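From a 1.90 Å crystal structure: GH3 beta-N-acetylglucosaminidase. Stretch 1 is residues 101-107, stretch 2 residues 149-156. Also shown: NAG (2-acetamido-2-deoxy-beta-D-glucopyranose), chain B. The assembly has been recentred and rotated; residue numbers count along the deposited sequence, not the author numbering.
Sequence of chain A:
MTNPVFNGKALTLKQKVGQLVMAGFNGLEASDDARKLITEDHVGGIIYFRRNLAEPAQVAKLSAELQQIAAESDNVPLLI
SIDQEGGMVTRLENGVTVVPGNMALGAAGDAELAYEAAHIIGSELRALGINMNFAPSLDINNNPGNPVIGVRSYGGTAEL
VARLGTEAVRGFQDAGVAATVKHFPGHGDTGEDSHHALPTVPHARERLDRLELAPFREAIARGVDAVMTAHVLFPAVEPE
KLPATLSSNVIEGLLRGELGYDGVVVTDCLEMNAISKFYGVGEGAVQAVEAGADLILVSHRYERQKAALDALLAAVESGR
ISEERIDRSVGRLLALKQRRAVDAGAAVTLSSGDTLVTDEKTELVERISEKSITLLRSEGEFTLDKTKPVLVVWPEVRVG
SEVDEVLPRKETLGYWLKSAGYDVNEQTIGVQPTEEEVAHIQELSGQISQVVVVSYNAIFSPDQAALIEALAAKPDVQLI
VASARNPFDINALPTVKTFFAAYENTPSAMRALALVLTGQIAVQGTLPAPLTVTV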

ATOM      1  N   GLY A 101      -4.628  -3.414   7.236  1.00 20.87           N
ATOM      2  CA  GLY A 101      -4.622  -2.706   5.976  1.00 18.90           C
ATOM      3  C   GLY A 101      -6.022  -2.299   5.556  1.00 18.40           C
ATOM      4  O   GLY A 101      -7.007  -2.532   6.249  1.00 16.97           O
ATOM      5  N   ASN A 102      -6.095  -1.697   4.370  1.00 17.19           N
ATOM      6  CA  ASN A 102      -7.289  -0.946   3.997  1.00 18.52           C
ATOM      7  C   ASN A 102      -8.523  -1.837   3.930  1.00 16.36           C
ATOM      8  O   ASN A 102      -9.548  -1.525   4.540  1.00 16.21           O
ATOM      9  CB  ASN A 102      -7.058  -0.217   2.674  1.00 19.03           C
ATOM     10  CG  ASN A 102      -6.325   1.093   2.869  1.00 19.11           C
ATOM     11  OD1 ASN A 102      -5.715   1.328   3.924  1.00 20.40           O
ATOM     12  ND2 ASN A 102      -6.398   1.962   1.870  1.00 17.39           N
ATOM     13  N   MET A 103      -8.459  -2.949   3.196  1.00 15.50           N
ATOM     14  CA  MET A 103      -9.700  -3.700   3.045  1.00 17.77           C
ATOM     15  C   MET A 103     -10.102  -4.387   4.349  1.00 18.09           C
ATOM     16  O   MET A 103     -11.297  -4.555   4.609  1.00 16.56           O
ATOM     17  CB  MET A 103      -9.614  -4.714   1.899  1.00 17.04           C
ATOM     18  CG  MET A 103     -11.017  -5.254   1.531  1.00 17.80           C
ATOM     19  SD  MET A 103     -11.095  -6.160  -0.032  1.00 20.33           S
ATOM     20  CE  MET A 103     -10.910  -4.790  -1.189  1.00 18.26           C
ATOM     21  N   ALA A 104      -9.136  -4.748   5.198  1.00 17.49           N
ATOM     22  CA  ALA A 104      -9.487  -5.214   6.538  1.00 18.12           C
ATOM     23  C   ALA A 104     -10.229  -4.125   7.310  1.00 16.31           C
ATOM     24  O   ALA A 104     -11.240  -4.396   7.976  1.00 15.52           O
ATOM     25  CB  ALA A 104      -8.224  -5.651   7.288  1.00 15.35           C
ATOM     26  N   LEU A 105      -9.767  -2.878   7.201  1.00 15.78           N
ATOM     27  CA  LEU A 105     -10.460  -1.775   7.861  1.00 17.36           C
ATOM     28  C   LEU A 105     -11.840  -1.546   7.249  1.00 18.92           C
ATOM     29  O   LEU A 105     -12.799  -1.239   7.965  1.00 18.58           O
ATOM     30  CB  LEU A 105      -9.615  -0.496   7.774  1.00 17.07           C
ATOM     31  CG  LEU A 105      -8.368  -0.445   8.675  1.00 16.85           C
ATOM     32  CD1 LEU A 105      -7.380   0.636   8.202  1.00 20.12           C
ATOM     33  CD2 LEU A 105      -8.778  -0.205  10.131  1.00 19.30           C
ATOM     34  N   GLY A 106     -11.951  -1.676   5.924  1.00 18.72           N
ATOM     35  CA  GLY A 106     -13.245  -1.511   5.271  1.00 14.93           C
ATOM     36  C   GLY A 106     -14.277  -2.522   5.737  1.00 17.23           C
ATOM     37  O   GLY A 106     -15.451  -2.183   5.925  1.00 16.95           O
ATOM     38  N   ALA A 107     -13.855  -3.776   5.939  1.00 16.80           N
ATOM     39  CA  ALA A 107     -14.786  -4.802   6.415  1.00 18.46           C
ATOM     40  C   ALA A 107     -15.241  -4.547   7.847  1.00 19.03           C
ATOM     41  O   ALA A 107     -16.350  -4.944   8.219  1.00 20.46           O
ATOM     42  CB  ALA A 107     -14.155  -6.189   6.325  1.00 17.36           C
ATOM     43  N   ILE A 149      -4.558  -3.441  -7.027  1.00 19.35           N
ATOM     44  CA  ILE A 149      -5.133  -2.800  -5.845  1.00 19.48           C
ATOM     45  C   ILE A 149      -5.600  -3.877  -4.864  1.00 17.99           C
ATOM     46  O   ILE A 149      -4.889  -4.192  -3.904  1.00 17.76           O
ATOM     47  CB  ILE A 149      -6.259  -1.828  -6.245  1.00 18.05           C
ATOM     48  CG1 ILE A 149      -5.735  -0.809  -7.266  1.00 16.61           C
ATOM     49  CG2 ILE A 149      -6.854  -1.105  -5.005  1.00 19.23           C
ATOM     50  CD1 ILE A 149      -4.500   0.019  -6.796  1.00 17.69           C
ATOM     51  N   GLY A 150      -6.774  -4.468  -5.097  1.00 18.44           N
ATOM     52  CA  GLY A 150      -7.210  -5.559  -4.226  1.00 18.44           C
ATOM     53  C   GLY A 150      -7.391  -5.068  -2.800  1.00 18.27           C
ATOM     54  O   GLY A 150      -8.022  -4.032  -2.565  1.00 18.02           O
ATOM     55  N   VAL A 151      -6.781  -5.766  -1.828  1.00 14.62           N
ATOM     56  CA  VAL A 151      -6.977  -5.407  -0.415  1.00 15.46           C
ATOM     57  C   VAL A 151      -6.309  -4.085  -0.044  1.00 17.64           C
ATOM     58  O   VAL A 151      -6.434  -3.616   1.095  1.00 18.09           O
ATOM     59  CB  VAL A 151      -6.477  -6.513   0.536  1.00 17.99           C
ATOM     60  CG1 VAL A 151      -7.241  -7.826   0.307  1.00 18.53           C
ATOM     61  CG2 VAL A 151      -4.964  -6.710   0.397  1.00 17.95           C
ATOM     62  N   ARG A 152      -5.578  -3.477  -0.981  1.00 17.57           N
ATOM     63  CA  ARG A 152      -5.058  -2.135  -0.731  1.00 16.66           C
ATOM     64  C   ARG A 152      -6.145  -1.066  -0.752  1.00 17.86           C
ATOM     65  O   ARG A 152      -5.882   0.065  -0.333  1.00 18.19           O
ATOM     66  CB  ARG A 152      -3.979  -1.788  -1.762  1.00 17.41           C
ATOM     67  CG  ARG A 152      -2.742  -2.656  -1.667  1.00 18.27           C
ATOM     68  CD  ARG A 152      -1.879  -2.484  -2.907  1.00 17.99           C
ATOM     69  NE  ARG A 152      -1.227  -1.185  -2.912  1.00 16.91           N
ATOM     70  CZ  ARG A 152      -0.678  -0.619  -3.983  1.00 20.06           C
ATOM     71  NH1 ARG A 152      -0.731  -1.221  -5.159  1.00 15.84           N
ATOM     72  NH2 ARG A 152      -0.066   0.553  -3.871  1.00 17.30           N
ATOM     73  N   SER A 153      -7.347  -1.392  -1.218  1.00 17.98           N
ATOM     74  CA  SER A 153      -8.495  -0.499  -1.200  1.00 15.40           C
ATOM     75  C   SER A 153      -9.373  -0.818   0.005  1.00 17.05           C
ATOM     76  O   SER A 153      -9.499  -1.980   0.394  1.00 17.39           O
ATOM     77  CB  SER A 153      -9.319  -0.659  -2.484  1.00 18.01           C
ATOM     78  OG  SER A 153     -10.632  -0.147  -2.316  1.00 18.96           O
ATOM     79  N   TYR A 154      -9.997   0.218   0.593  1.00 17.13           N
ATOM     80  CA  TYR A 154     -10.954  -0.049   1.672  1.00 17.85           C
ATOM     81  C   TYR A 154     -12.149  -0.863   1.177  1.00 18.58           C
ATOM     82  O   TYR A 154     -12.728  -1.641   1.941  1.00 18.46           O
ATOM     83  CB  TYR A 154     -11.473   1.249   2.299  1.00 16.46           C
ATOM     84  CG  TYR A 154     -10.425   2.156   2.888  1.00 17.43           C
ATOM     85  CD1 TYR A 154      -9.766   1.825   4.071  1.00 15.21           C
ATOM     86  CD2 TYR A 154     -10.104   3.354   2.262  1.00 16.30           C
ATOM     87  CE1 TYR A 154      -8.809   2.671   4.615  1.00 17.35           C
ATOM     88  CE2 TYR A 154      -9.152   4.197   2.792  1.00 16.52           C
ATOM     89  CZ  TYR A 154      -8.510   3.860   3.960  1.00 18.33           C
ATOM     90  OH  TYR A 154      -7.559   4.706   4.463  1.00 21.60           O
ATOM     91  N   GLY A 155     -12.553  -0.686  -0.075  1.00 16.67           N
ATOM     92  CA  GLY A 155     -13.709  -1.414  -0.555  1.00 17.77           C
ATOM     93  C   GLY A 155     -14.208  -0.849  -1.870  1.00 18.43           C
ATOM     94  O   GLY A 155     -13.552  -0.017  -2.502  1.00 18.48           O
ATOM     95  N   GLY A 156     -15.393  -1.312  -2.253  1.00 18.29           N
ATOM     96  CA  GLY A 156     -15.954  -1.075  -3.568  1.00 18.63           C
ATOM     97  C   GLY A 156     -16.965   0.046  -3.695  1.00 22.28           C
ATOM     98  O   GLY A 156     -17.566   0.190  -4.766  1.00 20.19           O
TER
HETATM   99  C1  NAG B 601       4.288   2.299  -7.479  1.00 22.67           C
HETATM  100  C2  NAG B 601       2.942   2.098  -6.735  1.00 21.34           C
HETATM  101  C3  NAG B 601       2.707   3.208  -5.695  1.00 20.23           C
HETATM  102  C4  NAG B 601       3.936   3.424  -4.823  1.00 19.76           C
HETATM  103  C5  NAG B 601       5.139   3.685  -5.713  1.00 22.04           C
HETATM  104  C6  NAG B 601       6.426   3.914  -4.953  1.00 21.53           C
HETATM  105  C7  NAG B 601       0.888   1.140  -7.715  1.00 21.16           C
HETATM  106  C8  NAG B 601      -0.167   1.307  -8.775  1.00 18.32           C
HETATM  107  N2  NAG B 601       1.848   2.071  -7.696  1.00 18.72           N
HETATM  108  O1  NAG B 601       4.573   1.131  -8.172  1.00 27.90           O
HETATM  109  O3  NAG B 601       1.593   2.875  -4.872  1.00 18.61           O
HETATM  110  O4  NAG B 601       3.734   4.531  -3.952  1.00 18.22           O
HETATM  111  O5  NAG B 601       5.341   2.533  -6.536  1.00 20.51           O
HETATM  112  O6  NAG B 601       6.886   2.717  -4.337  1.00 21.88           O
HETATM  113  O7  NAG B 601       0.856   0.219  -6.901  1.00 20.36           O
HETATM  114  O   HOH W   1      -5.645   3.591   5.588  1.00 25.42           O

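The start of a helix packs against an irregular loop, held by one backbone hydrogen bond and close van der Waals contact. Gly 101 holds the N-cap position, and its O accepts Leu 105 N at 2.9 Å. Met 103 N lies too early in the helix for an i to i-4 partner within it, so it donates to Val 151 O at 3.0 Å. Val 151 and Arg 152 form a short 3-10 segment, and the CA atoms of the two stretches come nearest at Met 103 CA and Tyr 154 CA, 4.1 Å apart.

The CA-to-CB bond of Asn 102 points toward the loop. Its CB lies over one face of the Tyr 154 ring, 4.1 Å from the centroid, a CH-pi contact. A water links the two polar ends, donating to Asn 102 OD1 at 2.8 Å and lying 2.5 Å from Tyr 154 OH. Leu 105 CD1 meets the ring edge, 4.4 Å from Tyr 154 CE1. Met 103 CB rests 3.9 Å from Val 151 CB.

Gly 106 lets the backbones approach. Gly 106 CA sits 3.4 Å from Tyr 154 O in a CA-H...O contact, and a CB would clash with that oxygen.

The CA-to-CB bond of Arg 152 points away from the helix; its guanidinium binds the sugar. Arg 152 NH1 donates to NAG O7 at 2.8 Å.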